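Local coordinates for Mlr6093 protein (Mesorhizobium loti, PDB 2QJ8) that probably acts as a zinc-dependent hydrolase of the succinylglutamate desuccinylase/aspartoacylase family, cleaving amide or ester bonds, at residues D135-L140 / K200-T205. Residues are numbered along the deposited sequence; the frame is centred on the assembly and turned at random.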
ATOM      1  N   ASP A 135      32.907  -2.552   0.460  1.00 25.58           N
ATOM      2  CA  ASP A 135      33.088  -2.624  -0.984  1.00 26.91           C
ATOM      3  C   ASP A 135      31.766  -2.832  -1.732  1.00 24.35           C
ATOM      4  O   ASP A 135      31.731  -2.642  -2.949  1.00 26.58           O
ATOM      5  CB  ASP A 135      34.018  -3.778  -1.339  1.00 28.59           C
ATOM      6  CG  ASP A 135      35.463  -3.574  -0.823  1.00 32.85           C
ATOM      7  OD1 ASP A 135      35.954  -2.429  -0.876  1.00 35.71           O
ATOM      8  OD2 ASP A 135      36.101  -4.571  -0.392  1.00 37.07           O
ATOM      9  N   THR A 136      30.714  -3.227  -1.022  1.00 24.98           N
ATOM     10  CA  THR A 136      29.422  -3.612  -1.617  1.00 23.27           C
ATOM     11  C   THR A 136      28.345  -3.028  -0.733  1.00 24.22           C
ATOM     12  O   THR A 136      28.478  -3.019   0.485  1.00 20.95           O
ATOM     13  CB  THR A 136      29.307  -5.177  -1.732  1.00 22.74           C
ATOM     14  OG1 THR A 136      30.407  -5.683  -2.491  1.00 28.78           O
ATOM     15  CG2 THR A 136      27.995  -5.652  -2.412  1.00 24.47           C
ATOM     16  N   VAL A 137      27.342  -2.415  -1.346  1.00 26.84           N
ATOM     17  CA  VAL A 137      26.201  -1.927  -0.619  1.00 25.10           C
ATOM     18  C   VAL A 137      24.966  -2.591  -1.212  1.00 24.64           C
ATOM     19  O   VAL A 137      24.797  -2.613  -2.437  1.00 22.36           O
ATOM     20  CB  VAL A 137      26.024  -0.396  -0.661  1.00 25.14           C
ATOM     21  CG1 VAL A 137      24.750  -0.041   0.087  1.00 22.52           C
ATOM     22  CG2 VAL A 137      27.226   0.329  -0.065  1.00 27.48           C
ATOM     23  N   LEU A 138      24.136  -3.142  -0.336  1.00 25.86           N
ATOM     24  CA  LEU A 138      22.855  -3.743  -0.679  1.00 26.97           C
ATOM     25  C   LEU A 138      21.754  -2.862  -0.080  1.00 27.28           C
ATOM     26  O   LEU A 138      21.618  -2.810   1.148  1.00 27.69           O
ATOM     27  CB  LEU A 138      22.750  -5.178  -0.144  1.00 27.55           C
ATOM     28  CG  LEU A 138      21.388  -5.908  -0.246  1.00 26.57           C
ATOM     29  CD1 LEU A 138      20.864  -6.010  -1.704  1.00 24.40           C
ATOM     30  CD2 LEU A 138      21.522  -7.268   0.380  1.00 24.09           C
ATOM     31  N   ASP A 139      20.977  -2.180  -0.929  1.00 26.56           N
ATOM     32  CA  ASP A 139      19.847  -1.351  -0.464  1.00 28.90           C
ATOM     33  C   ASP A 139      18.535  -2.100  -0.698  1.00 31.39           C
ATOM     34  O   ASP A 139      18.269  -2.552  -1.810  1.00 30.26           O
ATOM     35  CB  ASP A 139      19.856   0.007  -1.159  1.00 29.40           C
ATOM     36  CG  ASP A 139      18.753   0.978  -0.640  1.00 37.77           C
ATOM     37  OD1 ASP A 139      18.551   1.164   0.588  1.00 31.44           O
ATOM     38  OD2 ASP A 139      18.104   1.600  -1.505  1.00 39.50           O
ATOM     39  N   LEU A 140      17.736  -2.241   0.370  1.00 30.82           N
ATOM     40  CA  LEU A 140      16.425  -2.889   0.349  1.00 31.15           C
ATOM     41  C   LEU A 140      15.468  -1.711   0.098  1.00 31.12           C
ATOM     42  O   LEU A 140      15.038  -1.015   1.021  1.00 29.91           O
ATOM     43  CB  LEU A 140      16.185  -3.650   1.648  1.00 30.34           C
ATOM     44  CG  LEU A 140      17.345  -4.587   2.058  1.00 31.94           C
ATOM     45  CD1 LEU A 140      17.065  -5.248   3.395  1.00 22.73           C
ATOM     46  CD2 LEU A 140      17.690  -5.660   0.990  1.00 26.56           C
ATOM     47  N   LYS A 200      32.243   1.102  -6.523  1.00 32.15           N
ATOM     48  CA  LYS A 200      31.771  -0.017  -5.736  1.00 30.32           C
ATOM     49  C   LYS A 200      30.578  -0.734  -6.376  1.00 30.07           C
ATOM     50  O   LYS A 200      29.981  -0.291  -7.398  1.00 28.78           O
ATOM     51  CB  LYS A 200      31.449   0.480  -4.302  1.00 30.08           C
ATOM     52  CG  LYS A 200      32.734   0.852  -3.516  1.00 29.22           C
ATOM     53  CD  LYS A 200      32.456   1.424  -2.117  1.00 34.03           C
ATOM     54  CE  LYS A 200      33.769   1.859  -1.431  1.00 32.08           C
ATOM     55  NZ  LYS A 200      33.501   2.495  -0.105  1.00 29.94           N
ATOM     56  N   THR A 201      30.287  -1.896  -5.800  1.00 30.57           N
ATOM     57  CA  THR A 201      29.149  -2.732  -6.205  1.00 28.89           C
ATOM     58  C   THR A 201      27.949  -2.230  -5.432  1.00 27.92           C
ATOM     59  O   THR A 201      27.962  -2.231  -4.215  1.00 27.01           O
ATOM     60  CB  THR A 201      29.415  -4.192  -5.907  1.00 29.17           C
ATOM     61  OG1 THR A 201      30.544  -4.584  -6.679  1.00 29.26           O
ATOM     62  CG2 THR A 201      28.175  -5.088  -6.269  1.00 22.73           C
ATOM     63  N   PHE A 202      26.962  -1.675  -6.136  1.00 29.35           N
ATOM     64  CA  PHE A 202      25.749  -1.187  -5.507  1.00 27.93           C
ATOM     65  C   PHE A 202      24.581  -1.992  -6.063  1.00 27.84           C
ATOM     66  O   PHE A 202      24.355  -1.971  -7.280  1.00 27.13           O
ATOM     67  CB  PHE A 202      25.587   0.296  -5.793  1.00 27.38           C
ATOM     68  CG  PHE A 202      24.359   0.924  -5.182  1.00 30.06           C
ATOM     69  CD1 PHE A 202      23.988   0.666  -3.850  1.00 35.08           C
ATOM     70  CD2 PHE A 202      23.611   1.845  -5.908  1.00 34.69           C
ATOM     71  CE1 PHE A 202      22.881   1.260  -3.273  1.00 30.33           C
ATOM     72  CE2 PHE A 202      22.489   2.466  -5.330  1.00 36.05           C
ATOM     73  CZ  PHE A 202      22.121   2.163  -4.006  1.00 35.03           C
ATOM     74  N   ILE A 203      23.866  -2.688  -5.172  1.00 27.57           N
ATOM     75  CA  ILE A 203      22.737  -3.564  -5.517  1.00 26.16           C
ATOM     76  C   ILE A 203      21.457  -3.078  -4.826  1.00 29.37           C
ATOM     77  O   ILE A 203      21.442  -2.816  -3.632  1.00 26.08           O
ATOM     78  CB  ILE A 203      23.092  -5.050  -5.228  1.00 28.05           C
ATOM     79  CG1 ILE A 203      24.180  -5.497  -6.213  1.00 30.82           C
ATOM     80  CG2 ILE A 203      21.922  -5.948  -5.411  1.00 22.33           C
ATOM     81  CD1 ILE A 203      24.680  -6.864  -5.945  1.00 29.79           C
ATOM     82  N   CYS A 204      20.404  -2.902  -5.632  1.00 32.68           N
ATOM     83  CA  CYS A 204      19.131  -2.397  -5.179  0.50 33.00           C
ATOM     84  C   CYS A 204      18.033  -3.437  -5.429  1.00 31.56           C
ATOM     85  O   CYS A 204      17.703  -3.703  -6.582  1.00 31.07           O
ATOM     86  CB  CYS A 204      18.876  -1.104  -5.949  0.50 33.89           C
ATOM     87  SG  CYS A 204      17.559  -0.128  -5.340  0.50 40.05           S
ATOM     88  N   THR A 205      17.497  -4.019  -4.356  1.00 32.05           N
ATOM     89  CA  THR A 205      16.418  -5.007  -4.449  1.00 33.95           C
ATOM     90  C   THR A 205      15.129  -4.196  -4.332  1.00 32.01           C
ATOM     91  O   THR A 205      15.056  -3.294  -3.517  1.00 35.33           O
ATOM     92  CB  THR A 205      16.506  -6.053  -3.366  1.00 31.79           C
ATOM     93  OG1 THR A 205      16.403  -5.403  -2.114  1.00 42.53           O
ATOM     94  CG2 THR A 205      17.849  -6.790  -3.433  1.00 31.49           C
TER
HETATM   95  O   HOH W   1      31.179  -6.733  -4.766  1.00 38.26           O
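Phe202 lies on the face of the strand pair that also carries Val137 and Asp139, and its ring reaches over strand 136-140 to touch both. With CG anti to the backbone N (chi1 -180°), the ring leans over the neighbouring strand: CD1 comes 3.9 Å from Val137 CB, the two side chains crossing obliquely, and Asp139 CB approaches CE1 obliquely at 3.9 Å. An alanine in place of Phe202 would probably open a gap beside Val137 and leave the Asp139 methylene without its aromatic neighbour.

On the other face, Thr136 and Thr201 run side by side in matching rotamers. Their CG2 methyls touch, and one water joins the hydroxyls, 2.6 Å from Thr136 OG1 and 2.9 Å from Thr201 OG1. Farther along, Leu138 sends CD1 over the strand boundary to Thr205 CG2 at 3.6 Å, the two side chains at about a right angle; the same methyl also meets Ile203 CG2. Thr205 OG1, held between the backbone N and carbonyl carbon (chi1 61°), sits beside Leu140 CD2 across the strand boundary and makes a weak hydrogen bond to Asp139 O.

Between these two layers of side chains the strands run parallel and in register, 14° apart, with Val137 and Asp139 each giving an N-H and accepting one, as in Ile203 N to Val137 O at 2.9 Å.

The pair, within the catalytic domain, illustrates how parallel strands present matched side chains to helices on both faces. Strand 47-52 flanks 136-144 on its other edge, where Thr51 binds Asp139 OD1; helix 190-197 packs on Phe202 and Val137, while helix 161-172 covers Thr201 and Ile203 from the opposite face.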